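Local coordinates for protein DNA ligase (Alteromonas mediterranea, PDB 6GDR) that probably seals nicks in duplex DNA at the expense of ATP, by way of an adenylated enzyme intermediate, at residues I55-P58 against A59-A63; T168-S171 against V172-E176. All blocks are in the same frame, centred on the assembly; numbering follows the deposited sequence.

Both contacts are local: in each, a loop meets the first turn of the helix it leads into, within the ATP-dependent ligase domain. They share no element, and the centres of contact 1 and contact 2 lie about 38 Å apart. Contact 1 is partly buried, with Pro58 and Phe61 inside, and it lies against the five-stranded sheet through strands 47-48, 38-42 and 70-75. Contact 2 is a surface contact in which Leu175 alone is buried, facing strand 189-194 of the four-stranded sheet. Proline-aromatic packing and mostly weak i to i+3 bonds characterise contact 1, whereas contact 2 combines a leucine pair with regular i to i+4 bonds at the start of the longer helix 172-184.

Contact 1: residues I55-P58 against A59-A63; sequences IDAP and AWFTA. Unlike the reference sequence in segment 55-58: Asp56 (reference Ala).
Pro58 lies alongside Trp60 and crosses Phe61 obliquely at the entrance to the short helix 59-62, a weakly bonded helical turn preceded by a proline and flanking the five-stranded sheet of the ligase domain. CB and CG of the pyrrolidine ring face the indole, while CD faces Phe61. CB of Pro58 comes to 3.1 Å from NE1 of Trp60, a short contact for a carbon and a nitrogen. The same Pro58 CB is 3.4 Å from CD1 of Trp60. CG of Pro58 stays with the indole, 3.6 Å from Trp60 NE1. CD of Pro58 turns to the next residue and lies 4.1 Å from CB of Phe61.

The indole reaches the proline because Trp60 CG stands between its own backbone N and carbonyl carbon (chi1 62°), which swings the rings back along the chain, so that the two side chains run alongside each other. Phe61 takes the other course: with CG opposite its backbone N (chi1 -168°), its ring leads away from the proline, and it meets Trp125 edge-to-face. Ala57 adds only a loose apolar contact, from its CB to CD2 of the Phe61 ring.

From Pro58 onward the backbone bonds run from i+3 to i. Phe61 N donates to Pro58 O weakly, with an N-H...O angle of 131°, and Thr62 N donates to Ala59 O at 3.1 Å. Ahead of the proline, Asp56, which replaces the alanine of the reference sequence, is the centre of an inverse gamma turn and bonds through OD2 to Leu92 N. At the far end, Asn158 ND2 bonds the carbonyl oxygens of Trp60 and Ala63. The Ala59 carbonyl also receives a second, weak bond, from the Thr62 hydroxyl, with OG1 of Thr62 3.3 Å from Ala59 O.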
ATOM      1  N   ILE D  55     -16.519  -5.778  -4.789  1.00 45.53           N
ATOM      2  CA  ILE D  55     -16.327  -4.481  -5.426  1.00 48.12           C
ATOM      3  C   ILE D  55     -17.403  -4.334  -6.494  1.00 51.37           C
ATOM      4  O   ILE D  55     -17.532  -5.186  -7.380  1.00 47.79           O
ATOM      5  CB  ILE D  55     -14.918  -4.358  -6.027  1.00 54.67           C
ATOM      6  CG1 ILE D  55     -13.865  -4.466  -4.917  1.00 53.94           C
ATOM      7  CG2 ILE D  55     -14.769  -3.041  -6.780  1.00 54.38           C
ATOM      8  CD1 ILE D  55     -12.433  -4.542  -5.414  1.00 53.22           C
ATOM      9  N   ASP D  56     -18.185  -3.257  -6.405  1.00 54.15           N
ATOM     10  CA  ASP D  56     -19.332  -3.059  -7.291  1.00 59.20           C
ATOM     11  C   ASP D  56     -18.883  -2.229  -8.491  1.00 63.00           C
ATOM     12  O   ASP D  56     -19.082  -1.015  -8.566  1.00 55.76           O
ATOM     13  CB  ASP D  56     -20.478  -2.394  -6.537  1.00 57.22           C
ATOM     14  CG  ASP D  56     -21.780  -2.427  -7.309  1.00 70.22           C
ATOM     15  OD1 ASP D  56     -21.810  -3.033  -8.401  1.00 76.34           O
ATOM     16  OD2 ASP D  56     -22.774  -1.845  -6.826  1.00 82.42           O
ATOM     17  N   ALA D  57     -18.265  -2.919  -9.463  1.00 54.24           N
ATOM     18  CA  ALA D  57     -17.739  -2.259 -10.646  1.00 61.23           C
ATOM     19  C   ALA D  57     -18.698  -2.408 -11.821  1.00 65.02           C
ATOM     20  O   ALA D  57     -19.428  -3.399 -11.913  1.00 57.54           O
ATOM     21  CB  ALA D  57     -16.380  -2.848 -11.031  1.00 49.03           C
ATOM     22  N   PRO D  58     -18.725  -1.447 -12.747  1.00 68.36           N
ATOM     23  CA  PRO D  58     -19.586  -1.595 -13.927  1.00 58.65           C
ATOM     24  C   PRO D  58     -19.213  -2.828 -14.738  1.00 63.57           C
ATOM     25  O   PRO D  58     -18.077  -3.305 -14.700  1.00 75.45           O
ATOM     26  CB  PRO D  58     -19.334  -0.307 -14.718  1.00 72.47           C
ATOM     27  CG  PRO D  58     -18.812   0.663 -13.719  1.00 77.48           C
ATOM     28  CD  PRO D  58     -18.034  -0.147 -12.733  1.00 64.77           C
ATOM     29  N   ALA D  59     -20.192  -3.345 -15.483  1.00 72.79           N
ATOM     30  CA  ALA D  59     -19.956  -4.538 -16.291  1.00 67.02           C
ATOM     31  C   ALA D  59     -18.925  -4.275 -17.380  1.00 57.90           C
ATOM     32  O   ALA D  59     -18.092  -5.138 -17.678  1.00 69.90           O
ATOM     33  CB  ALA D  59     -21.269  -5.025 -16.902  1.00 66.21           C
ATOM     34  N   TRP D  60     -18.966  -3.088 -17.990  1.00 63.71           N
ATOM     35  CA  TRP D  60     -18.006  -2.766 -19.040  1.00 72.52           C
ATOM     36  C   TRP D  60     -16.582  -2.725 -18.501  1.00 65.16           C
ATOM     37  O   TRP D  60     -15.629  -2.988 -19.244  1.00 60.96           O
ATOM     38  CB  TRP D  60     -18.361  -1.429 -19.692  1.00 65.37           C
ATOM     39  CG  TRP D  60     -18.314  -0.264 -18.750  1.00 54.47           C
ATOM     40  CD1 TRP D  60     -19.362   0.284 -18.070  1.00 65.95           C
ATOM     41  CD2 TRP D  60     -17.156   0.498 -18.383  1.00 59.37           C
ATOM     42  NE1 TRP D  60     -18.930   1.339 -17.302  1.00 67.62           N
ATOM     43  CE2 TRP D  60     -17.580   1.490 -17.476  1.00 61.20           C
ATOM     44  CE3 TRP D  60     -15.803   0.437 -18.730  1.00 64.98           C
ATOM     45  CZ2 TRP D  60     -16.700   2.414 -16.915  1.00 72.16           C
ATOM     46  CZ3 TRP D  60     -14.932   1.354 -18.173  1.00 49.72           C
ATOM     47  CH2 TRP D  60     -15.383   2.329 -17.275  1.00 62.04           C
ATOM     48  N   PHE D  61     -16.417  -2.397 -17.218  1.00 71.45           N
ATOM     49  CA  PHE D  61     -15.082  -2.329 -16.637  1.00 62.01           C
ATOM     50  C   PHE D  61     -14.392  -3.686 -16.661  1.00 57.10           C
ATOM     51  O   PHE D  61     -13.159  -3.753 -16.737  1.00 59.48           O
ATOM     52  CB  PHE D  61     -15.166  -1.801 -15.205  1.00 66.73           C
ATOM     53  CG  PHE D  61     -13.837  -1.422 -14.618  1.00 69.11           C
ATOM     54  CD1 PHE D  61     -13.317  -0.155 -14.814  1.00 61.64           C
ATOM     55  CD2 PHE D  61     -13.109  -2.331 -13.869  1.00 71.85           C
ATOM     56  CE1 PHE D  61     -12.095   0.200 -14.276  1.00 60.79           C
ATOM     57  CE2 PHE D  61     -11.886  -1.982 -13.328  1.00 61.72           C
ATOM     58  CZ  PHE D  61     -11.379  -0.715 -13.534  1.00 65.27           C
ATOM     59  N   THR D  62     -15.161  -4.773 -16.604  1.00 49.94           N
ATOM     60  CA  THR D  62     -14.616  -6.125 -16.587  1.00 65.29           C
ATOM     61  C   THR D  62     -14.935  -6.899 -17.859  1.00 70.75           C
ATOM     62  O   THR D  62     -14.626  -8.093 -17.938  1.00 62.49           O
ATOM     63  CB  THR D  62     -15.148  -6.893 -15.373  1.00 69.34           C
ATOM     64  OG1 THR D  62     -16.556  -7.114 -15.522  1.00 87.69           O
ATOM     65  CG2 THR D  62     -14.896  -6.115 -14.089  1.00 71.30           C
ATOM     66  N   ALA D  63     -15.540  -6.255 -18.852  1.00 77.27           N
ATOM     67  CA  ALA D  63     -15.923  -6.949 -20.072  1.00 71.46           C
ATOM     68  C   ALA D  63     -14.699  -7.532 -20.766  1.00 65.05           C
ATOM     69  O   ALA D  63     -13.700  -6.838 -20.978  1.00 70.94           O
ATOM     70  CB  ALA D  63     -16.660  -5.996 -21.011  1.00 65.06           C
TER

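Contact 2: residues T168-S171 against V172-E176; sequences TLSS and VNALE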
ATOM      1  N   THR D 168      14.378  -3.871 -13.755  1.00 52.30           N
ATOM      2  CA  THR D 168      15.478  -4.459 -13.002  1.00 56.52           C
ATOM      3  C   THR D 168      16.405  -3.368 -12.485  1.00 53.85           C
ATOM      4  O   THR D 168      16.665  -2.379 -13.177  1.00 52.14           O
ATOM      5  CB  THR D 168      16.274  -5.443 -13.870  1.00 61.50           C
ATOM      6  OG1 THR D 168      15.396  -6.448 -14.391  1.00 62.27           O
ATOM      7  CG2 THR D 168      17.374  -6.117 -13.058  1.00 68.29           C
ATOM      8  N   LEU D 169      16.894  -3.556 -11.263  1.00 63.01           N
ATOM      9  CA  LEU D 169      17.930  -2.729 -10.664  1.00 55.39           C
ATOM     10  C   LEU D 169      19.096  -3.624 -10.251  1.00 78.46           C
ATOM     11  O   LEU D 169      18.969  -4.849 -10.172  1.00 71.08           O
ATOM     12  CB  LEU D 169      17.386  -1.949  -9.458  1.00 50.30           C
ATOM     13  CG  LEU D 169      16.234  -0.979  -9.741  1.00 66.00           C
ATOM     14  CD1 LEU D 169      15.655  -0.452  -8.440  1.00 59.56           C
ATOM     15  CD2 LEU D 169      16.702   0.172 -10.617  1.00 67.57           C
ATOM     16  N   SER D 170      20.244  -3.001  -9.982  1.00 87.35           N
ATOM     17  CA  SER D 170      21.460  -3.743  -9.667  1.00 79.20           C
ATOM     18  C   SER D 170      21.865  -3.515  -8.213  1.00 75.26           C
ATOM     19  O   SER D 170      21.497  -4.298  -7.334  1.00 87.07           O
ATOM     20  CB  SER D 170      22.590  -3.338 -10.616  1.00 82.55           C
ATOM     21  OG  SER D 170      22.854  -1.949 -10.508  1.00 76.06           O
ATOM     22  N   SER D 171      22.608  -2.442  -7.945  1.00 77.60           N
ATOM     23  CA  SER D 171      23.125  -2.191  -6.607  1.00 71.36           C
ATOM     24  C   SER D 171      22.008  -1.753  -5.664  1.00 68.67           C
ATOM     25  O   SER D 171      20.920  -1.348  -6.084  1.00 66.83           O
ATOM     26  CB  SER D 171      24.212  -1.116  -6.649  1.00 85.36           C
ATOM     27  OG  SER D 171      25.182  -1.417  -7.636  1.00103.76           O
ATOM     28  N   VAL D 172      22.293  -1.834  -4.362  1.00 67.96           N
ATOM     29  CA  VAL D 172      21.390  -1.240  -3.384  1.00 69.15           C
ATOM     30  C   VAL D 172      21.374   0.272  -3.545  1.00 61.33           C
ATOM     31  O   VAL D 172      20.360   0.926  -3.266  1.00 50.43           O
ATOM     32  CB  VAL D 172      21.787  -1.654  -1.954  1.00 68.39           C
ATOM     33  CG1 VAL D 172      21.858  -3.172  -1.838  1.00 69.06           C
ATOM     34  CG2 VAL D 172      23.110  -1.018  -1.553  1.00 83.62           C
ATOM     35  N   ASN D 173      22.486   0.853  -4.000  1.00 52.45           N
ATOM     36  CA  ASN D 173      22.516   2.283  -4.279  1.00 63.55           C
ATOM     37  C   ASN D 173      21.546   2.637  -5.397  1.00 64.08           C
ATOM     38  O   ASN D 173      20.885   3.681  -5.351  1.00 63.45           O
ATOM     39  CB  ASN D 173      23.937   2.710  -4.642  1.00 64.68           C
ATOM     40  CG  ASN D 173      24.117   4.214  -4.632  1.00 88.05           C
ATOM     41  OD1 ASN D 173      23.864   4.889  -5.629  1.00 90.29           O
ATOM     42  ND2 ASN D 173      24.558   4.748  -3.499  1.00 88.67           N
ATOM     43  N   ALA D 174      21.446   1.777  -6.415  1.00 54.61           N
ATOM     44  CA  ALA D 174      20.477   2.002  -7.482  1.00 60.22           C
ATOM     45  C   ALA D 174      19.055   1.982  -6.939  1.00 62.90           C
ATOM     46  O   ALA D 174      18.189   2.728  -7.413  1.00 53.13           O
ATOM     47  CB  ALA D 174      20.647   0.946  -8.574  1.00 50.21           C
ATOM     48  N   LEU D 175      18.796   1.135  -5.942  1.00 52.91           N
ATOM     49  CA  LEU D 175      17.471   1.085  -5.333  1.00 56.41           C
ATOM     50  C   LEU D 175      17.170   2.373  -4.579  1.00 55.15           C
ATOM     51  O   LEU D 175      16.084   2.948  -4.717  1.00 51.69           O
ATOM     52  CB  LEU D 175      17.375  -0.119  -4.397  1.00 50.86           C
ATOM     53  CG  LEU D 175      15.988  -0.410  -3.816  1.00 62.54           C
ATOM     54  CD1 LEU D 175      15.143  -1.179  -4.817  1.00 61.49           C
ATOM     55  CD2 LEU D 175      16.093  -1.167  -2.501  1.00 53.05           C
ATOM     56  N   GLU D 176      18.124   2.841  -3.772  1.00 53.29           N
ATOM     57  CA  GLU D 176      17.906   4.056  -2.995  1.00 61.28           C
ATOM     58  C   GLU D 176      17.633   5.246  -3.907  1.00 61.02           C
ATOM     59  O   GLU D 176      16.759   6.071  -3.616  1.00 63.62           O
ATOM     60  CB  GLU D 176      19.115   4.329  -2.103  1.00 71.52           C
ATOM     61  CG  GLU D 176      18.793   5.110  -0.839  1.00 86.08           C
ATOM     62  CD  GLU D 176      18.024   4.285   0.177  1.00 95.68           C
ATOM     63  OE1 GLU D 176      17.966   3.047   0.020  1.00 89.52           O
ATOM     64  OE2 GLU D 176      17.478   4.875   1.134  1.00104.87           O
TER
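Leu169 lays its CD1 methyl against CD1 of Leu175, 3.7 Å away, and the two side chains cross at about a right angle. The same methyl of Leu169 also lies 3.9 Å from CA of Leu175, so it packs on the helix backbone as well as on the branch tip. Closer to the Leu169 backbone, CB of Leu169 stands 4.4 Å from CB of Ala174. Leu175 places its branch there with CG opposite the backbone N (chi1 -173°). Its side chain is buried and touches Ile26 and Tyr17 as well as Leu190 and Leu192 of strand 189-194, while Leu169 touches Ile26 and Val31, so the pair joins the loop and the helix to the four-stranded sheet.

Ser171 holds the N-cap position of helix 172-184, which makes Leu175 residue N4. The leucine pair therefore resembles a hydrophobic staple, but its loop partner sits one residue earlier than the usual N' position. A capping box is not formed: N3 is Ala174, and the Ser171 side chain makes no capping bond.

The Ser171 carbonyl accepts the first i to i+4 bond of the helix, with Leu175 N 3.3 Å from Ser171 O and an N-H...O angle of 146°. Glu176 N continues the i to i+4 series onto Val172 O at 3.0 Å. Against the same Ser171 carbonyl oxygen packs the CB of Ala174, at 3.4 Å, and the Ser170 hydroxyl OG approaches that Ala174 methyl more loosely, at 4.1 Å.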